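PDB 2IT9: hypothetical protein from Prochlorococcus marinus, which is of unknown function but may bind DNA, as proteins of the PC4-like group do. Local coordinates for residues Ser22-Ile25 with Trp30-Glu33; Lys40-Val45 with Asn116-Met121. All blocks are in the same frame, centred on the assembly; numbering follows the deposited sequence.

Contact 1 of 2, residues Ser22-Ile25 with Trp30-Glu33; sequences STLI and WAIE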
loop_
_atom_site.group_PDB
_atom_site.type_symbol
_atom_site.label_atom_id
_atom_site.label_comp_id
_atom_site.label_asym_id
_atom_site.label_seq_id
_atom_site.Cartn_x
_atom_site.Cartn_y
_atom_site.Cartn_z
ATOM N N SER A 22 1.627 -11.154 11.766
ATOM C CA SER A 22 2.606 -12.136 11.319
ATOM C C SER A 22 2.695 -12.348 9.799
ATOM O O SER A 22 3.569 -13.092 9.352
ATOM C CB SER A 22 2.325 -13.452 12.032
ATOM O OG SER A 22 1.011 -13.875 11.752
ATOM N N THR A 23 1.816 -11.726 9.016
ATOM C CA THR A 23 1.896 -11.806 7.528
ATOM C C THR A 23 2.043 -10.448 6.884
ATOM O O THR A 23 1.511 -9.457 7.387
ATOM C CB THR A 23 0.642 -12.521 6.954
ATOM O OG1 THR A 23 0.621 -13.856 7.444
ATOM C CG2 THR A 23 0.642 -12.568 5.454
ATOM N N LEU A 24 2.842 -10.378 5.834
ATOM C CA LEU A 24 2.920 -9.170 5.038
ATOM C C LEU A 24 2.527 -9.514 3.608
ATOM O O LEU A 24 2.955 -10.519 3.071
ATOM C CB LEU A 24 4.315 -8.585 5.118
ATOM C CG LEU A 24 4.664 -7.455 4.143
ATOM C CD1 LEU A 24 5.772 -6.613 4.716
ATOM C CD2 LEU A 24 5.021 -7.940 2.743
ATOM N N ILE A 25 1.724 -8.656 2.994
ATOM C CA ILE A 25 1.452 -8.743 1.561
ATOM C C ILE A 25 1.973 -7.464 0.934
ATOM O O ILE A 25 1.910 -6.369 1.553
ATOM C CB ILE A 25 -0.033 -9.004 1.221
ATOM C CG1 ILE A 25 -0.936 -7.941 1.827
ATOM C CG2 ILE A 25 -0.447 -10.399 1.681
ATOM C CD1 ILE A 25 -2.362 -7.885 1.259
ATOM N N TRP A 30 3.717 -0.768 -2.348
ATOM C CA TRP A 30 3.074 -0.821 -1.043
ATOM C C TRP A 30 3.252 -2.189 -0.414
ATOM O O TRP A 30 3.548 -3.155 -1.096
ATOM C CB TRP A 30 1.545 -0.569 -1.190
ATOM C CG TRP A 30 0.850 -1.576 -2.171
ATOM C CD1 TRP A 30 0.623 -1.395 -3.492
ATOM C CD2 TRP A 30 0.332 -2.893 -1.853
ATOM N NE1 TRP A 30 0.004 -2.501 -4.037
ATOM C CE2 TRP A 30 -0.155 -3.454 -3.059
ATOM C CE3 TRP A 30 0.302 -3.670 -0.689
ATOM C CZ2 TRP A 30 -0.694 -4.751 -3.123
ATOM C CZ3 TRP A 30 -0.227 -4.984 -0.760
ATOM C CH2 TRP A 30 -0.721 -5.497 -1.966
ATOM N N ALA A 31 3.094 -2.222 0.906
ATOM C CA ALA A 31 3.027 -3.475 1.669
ATOM C C ALA A 31 2.208 -3.182 2.904
ATOM O O ALA A 31 2.256 -2.061 3.412
ATOM C CB ALA A 31 4.382 -3.955 2.040
ATOM N N ILE A 32 1.393 -4.138 3.354
ATOM C CA ILE A 32 0.688 -4.035 4.600
ATOM C C ILE A 32 0.801 -5.362 5.367
ATOM O O ILE A 32 0.889 -6.438 4.774
ATOM C CB ILE A 32 -0.823 -3.672 4.461
ATOM C CG1 ILE A 32 -1.565 -4.710 3.622
ATOM C CG2 ILE A 32 -1.006 -2.298 3.844
ATOM C CD1 ILE A 32 -3.097 -4.467 3.600
ATOM N N GLU A 33 0.868 -5.254 6.677
ATOM C CA GLU A 33 0.948 -6.428 7.554
ATOM C C GLU A 33 -0.470 -6.867 7.896
ATOM O O GLU A 33 -1.370 -6.036 8.012
ATOM C CB GLU A 33 1.704 -6.112 8.831
ATOM C CG GLU A 33 3.176 -5.728 8.638
ATOM C CD GLU A 33 3.841 -5.428 9.979
ATOM O OE1 GLU A 33 3.099 -5.151 10.951
ATOM O OE2 GLU A 33 5.071 -5.468 10.051
#
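Ile25 and Ile32 face each other as an antiparallel hydrogen-bonded pair, and two backbone bonds join them. Ile25 N donates a hydrogen bond to Ile32 O at 3.0 Å, with an N-H...O angle of 166°, and Ile32 N returns the bond to Ile25 O at 2.9 Å. Three CA-H...O contacts supplement them; in one, Ala31 CA lies 3.1 Å from Ile25 O, so this oxygen meets both a strong and a weak donor.

The two isoleucines run abreast on the same side of the sheet, with Ile25 CG1 and Ile32 CG1 3.7 Å apart. Each CG1 stands between its own backbone N and carbonyl carbon (chi1 56° and 59°), which keeps the two branches together. Ile25 CG1 also meets the edge of the Trp30 indole, in plane with the ring, 4.0 Å from CZ3. Beta-branching suits the extended strand backbone, and apolar isoleucines suit a buried face covered by strand 102-106 and helix 36-56. On the other face, Leu24 CG, CD1 and CD2 all rest against Ala31 CB, the nearest being CD1 at 4.0 Å. Shortening Leu24 to an alanine is likely to leave the Ala31 methyl without the branch that packs on it and to open a gap there.

Glu33 forms a salt bridge with Arg18 and a hydrogen bond to Gly101 of the second subunit. Strands 23-26 and 30-34 form a beta hairpin, with a classic bulge where Ser22 and Thr23 both face Leu34. Trp30, Ala31 and Ile32 also pair with an antiparallel strand of the second subunit, continuing the sheet across the dimer interface.

Contact 2 of 2, residues Lys40-Val45 with Asn116-Met121; sequences KILVEV and NAMRSM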
loop_
_atom_site.group_PDB
_atom_site.type_symbol
_atom_site.label_atom_id
_atom_site.label_comp_id
_atom_site.label_asym_id
_atom_site.label_seq_id
_atom_site.Cartn_x
_atom_site.Cartn_y
_atom_site.Cartn_z
ATOM N N LYS A 40 -6.344 -15.485 6.650
ATOM C CA LYS A 40 -7.239 -16.630 6.348
ATOM C C LYS A 40 -8.407 -16.218 5.448
ATOM O O LYS A 40 -8.679 -16.836 4.408
ATOM C CB LYS A 40 -7.806 -17.182 7.627
ATOM C CG LYS A 40 -8.704 -18.418 7.415
ATOM C CD LYS A 40 -9.204 -18.930 8.724
ATOM C CE LYS A 40 -10.143 -20.117 8.523
ATOM N NZ LYS A 40 -10.900 -20.394 9.763
ATOM N N ILE A 41 -9.084 -15.151 5.841
ATOM C CA ILE A 41 -10.220 -14.663 5.065
ATOM C C ILE A 41 -9.780 -14.158 3.691
ATOM O O ILE A 41 -10.445 -14.441 2.679
ATOM C CB ILE A 41 -11.021 -13.606 5.847
ATOM C CG1 ILE A 41 -11.660 -14.212 7.092
ATOM C CG2 ILE A 41 -12.155 -13.000 4.953
ATOM C CD1 ILE A 41 -12.305 -13.188 8.005
ATOM N N LEU A 42 -8.667 -13.423 3.633
ATOM C CA LEU A 42 -8.130 -12.925 2.383
ATOM C C LEU A 42 -7.973 -14.057 1.383
ATOM O O LEU A 42 -8.432 -13.970 0.249
ATOM C CB LEU A 42 -6.761 -12.233 2.561
ATOM C CG LEU A 42 -6.153 -11.746 1.246
ATOM C CD1 LEU A 42 -7.070 -10.775 0.506
ATOM C CD2 LEU A 42 -4.794 -11.087 1.504
ATOM N N VAL A 43 -7.304 -15.118 1.801
ATOM C CA VAL A 43 -7.055 -16.229 0.899
ATOM C C VAL A 43 -8.355 -16.893 0.429
ATOM O O VAL A 43 -8.498 -17.211 -0.752
ATOM C CB VAL A 43 -6.067 -17.247 1.485
ATOM C CG1 VAL A 43 -5.882 -18.401 0.489
ATOM C CG2 VAL A 43 -4.695 -16.591 1.774
ATOM N N GLU A 44 -9.310 -17.056 1.333
ATOM C CA GLU A 44 -10.577 -17.635 0.967
ATOM C C GLU A 44 -11.345 -16.753 -0.044
ATOM O O GLU A 44 -11.970 -17.264 -0.978
ATOM C CB GLU A 44 -11.398 -17.855 2.220
ATOM C CG GLU A 44 -10.818 -18.995 3.086
ATOM C CD GLU A 44 -11.505 -19.154 4.417
ATOM O OE1 GLU A 44 -12.377 -18.333 4.700
ATOM O OE2 GLU A 44 -11.160 -20.087 5.178
ATOM N N VAL A 45 -11.259 -15.433 0.141
ATOM C CA VAL A 45 -11.941 -14.492 -0.748
ATOM C C VAL A 45 -11.308 -14.494 -2.145
ATOM O O VAL A 45 -12.002 -14.565 -3.165
ATOM C CB VAL A 45 -11.891 -13.090 -0.134
ATOM C CG1 VAL A 45 -12.130 -11.943 -1.192
ATOM C CG2 VAL A 45 -12.867 -13.002 1.067
ATOM N N ASN A 116 -1.036 -18.133 -6.978
ATOM C CA ASN A 116 -0.220 -19.323 -6.877
ATOM C C ASN A 116 0.552 -19.389 -5.554
ATOM O O ASN A 116 0.647 -20.476 -4.947
ATOM C CB ASN A 116 0.716 -19.422 -8.091
ATOM C CG ASN A 116 -0.038 -19.759 -9.395
ATOM O OD1 ASN A 116 -1.182 -20.248 -9.373
ATOM N ND2 ASN A 116 0.623 -19.536 -10.535
ATOM N N ALA A 117 1.091 -18.243 -5.113
ATOM C CA ALA A 117 1.837 -18.164 -3.834
ATOM C C ALA A 117 0.901 -18.399 -2.661
ATOM O O ALA A 117 1.268 -19.067 -1.720
ATOM C CB ALA A 117 2.534 -16.804 -3.680
HETATM N N MSE A 118 -0.298 -17.817 -2.692
HETATM C CA MSE A 118 -1.275 -18.004 -1.625
HETATM C C MSE A 118 -1.627 -19.441 -1.467
HETATM O O MSE A 118 -1.695 -19.931 -0.337
HETATM C CB MSE A 118 -2.560 -17.215 -1.908
HETATM C CG MSE A 118 -2.370 -15.769 -1.744
HETATM SE SE MSE A 118 -4.024 -14.815 -2.125
HETATM C CE MSE A 118 -3.493 -13.108 -1.518
ATOM N N ARG A 119 -1.863 -20.121 -2.585
ATOM C CA ARG A 119 -2.219 -21.532 -2.547
ATOM C C ARG A 119 -1.125 -22.461 -1.999
ATOM O O ARG A 119 -1.437 -23.525 -1.472
ATOM C CB ARG A 119 -2.564 -22.029 -3.949
ATOM C CG ARG A 119 -3.833 -21.494 -4.553
ATOM C CD ARG A 119 -4.236 -22.339 -5.794
ATOM N NE ARG A 119 -5.545 -21.931 -6.322
ATOM C CZ ARG A 119 -5.782 -21.298 -7.478
ATOM N NH1 ARG A 119 -4.798 -21.003 -8.331
ATOM N NH2 ARG A 119 -7.046 -20.992 -7.811
ATOM N N SER A 120 0.140 -22.081 -2.145
ATOM C CA SER A 120 1.246 -22.932 -1.750
ATOM C C SER A 120 2.074 -22.466 -0.561
ATOM O O SER A 120 3.154 -23.010 -0.356
ATOM C CB SER A 120 2.196 -23.047 -2.938
ATOM O OG SER A 120 2.764 -21.781 -3.222
HETATM N N MSE A 121 1.612 -21.501 0.237
HETATM C CA MSE A 121 2.484 -20.962 1.318
HETATM C C MSE A 121 3.236 -22.000 2.231
HETATM O O MSE A 121 4.415 -21.807 2.601
HETATM C CB MSE A 121 1.745 -19.938 2.163
HETATM C CG MSE A 121 1.603 -18.581 1.553
HETATM SE SE MSE A 121 3.251 -17.541 1.050
HETATM C CE MSE A 121 4.186 -17.089 2.743
#
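Val43 and Met118 mark where the two helical segments come nearest, their CA atoms 6.6 Å apart. Residues Lys40-Val45 are an interior piece of the long helix 36-56, with regular bonds such as Glu44 N to Lys40 O; residues Asn116-Met121 lie toward the C-terminal end of helix 110-120. In that last turn the Ser120 hydroxyl bonds back to the carbonyl oxygen of Asn116.

Between the helices, Met118, modelled as selenomethionine, reaches across. Its CG is anti to its own carbonyl carbon (chi1 -72°), and the chain is extended beyond it, carrying the terminal CE to Leu42. That methyl lies 3.9 Å from Leu42 CD2 and 4.1 Å from Leu42 CG, the two side chains crossing at about a right angle. On the Leu42 side, CG stands anti to the backbone N (chi1 178°), which swings the CD2 branch to the methyl although the residue does not start out directed at the other helix. Nearer the root of the same chain, Val43 CG1 approaches Met118 CB at 4.3 Å, a looser touch. A long, unbranched residue suits this place because it runs past Val43 to reach Leu42, while the compact valine fits where the backbones are closest. Met118 also packs on Val46 and Met47 of helix 36-56 and on Ile12 of strand 10-15; Trp75 of strand 75-82 lies against Leu42.

Between the two segments, then, attachment is wholly apolar: dispersion and the removal of hydrocarbon from water hold them, and without directional bonds the fit depends on the shapes of Leu42, Val43 and Met118.

Both contacts are largely buried, but they hold different elements. Contact 1 joins neighbouring strands of one hairpin, whereas contact 2 brings together two helices far apart in sequence. Backbone hydrogen bonds fix the register of the hairpin; contact 2 relies on side-chain packing alone. Their places differ too: contact 1 lies at the dimer interface, and no other chain touches the segments of contact 2, which is nearer the centre of its own chain. Strand 30-34 leads directly into helix 36-56, and the contacts, with centres about 13 Å apart, meet where Ile25 CD1 packs 4.0 Å from Leu42 CD2, so that the two share one apolar junction.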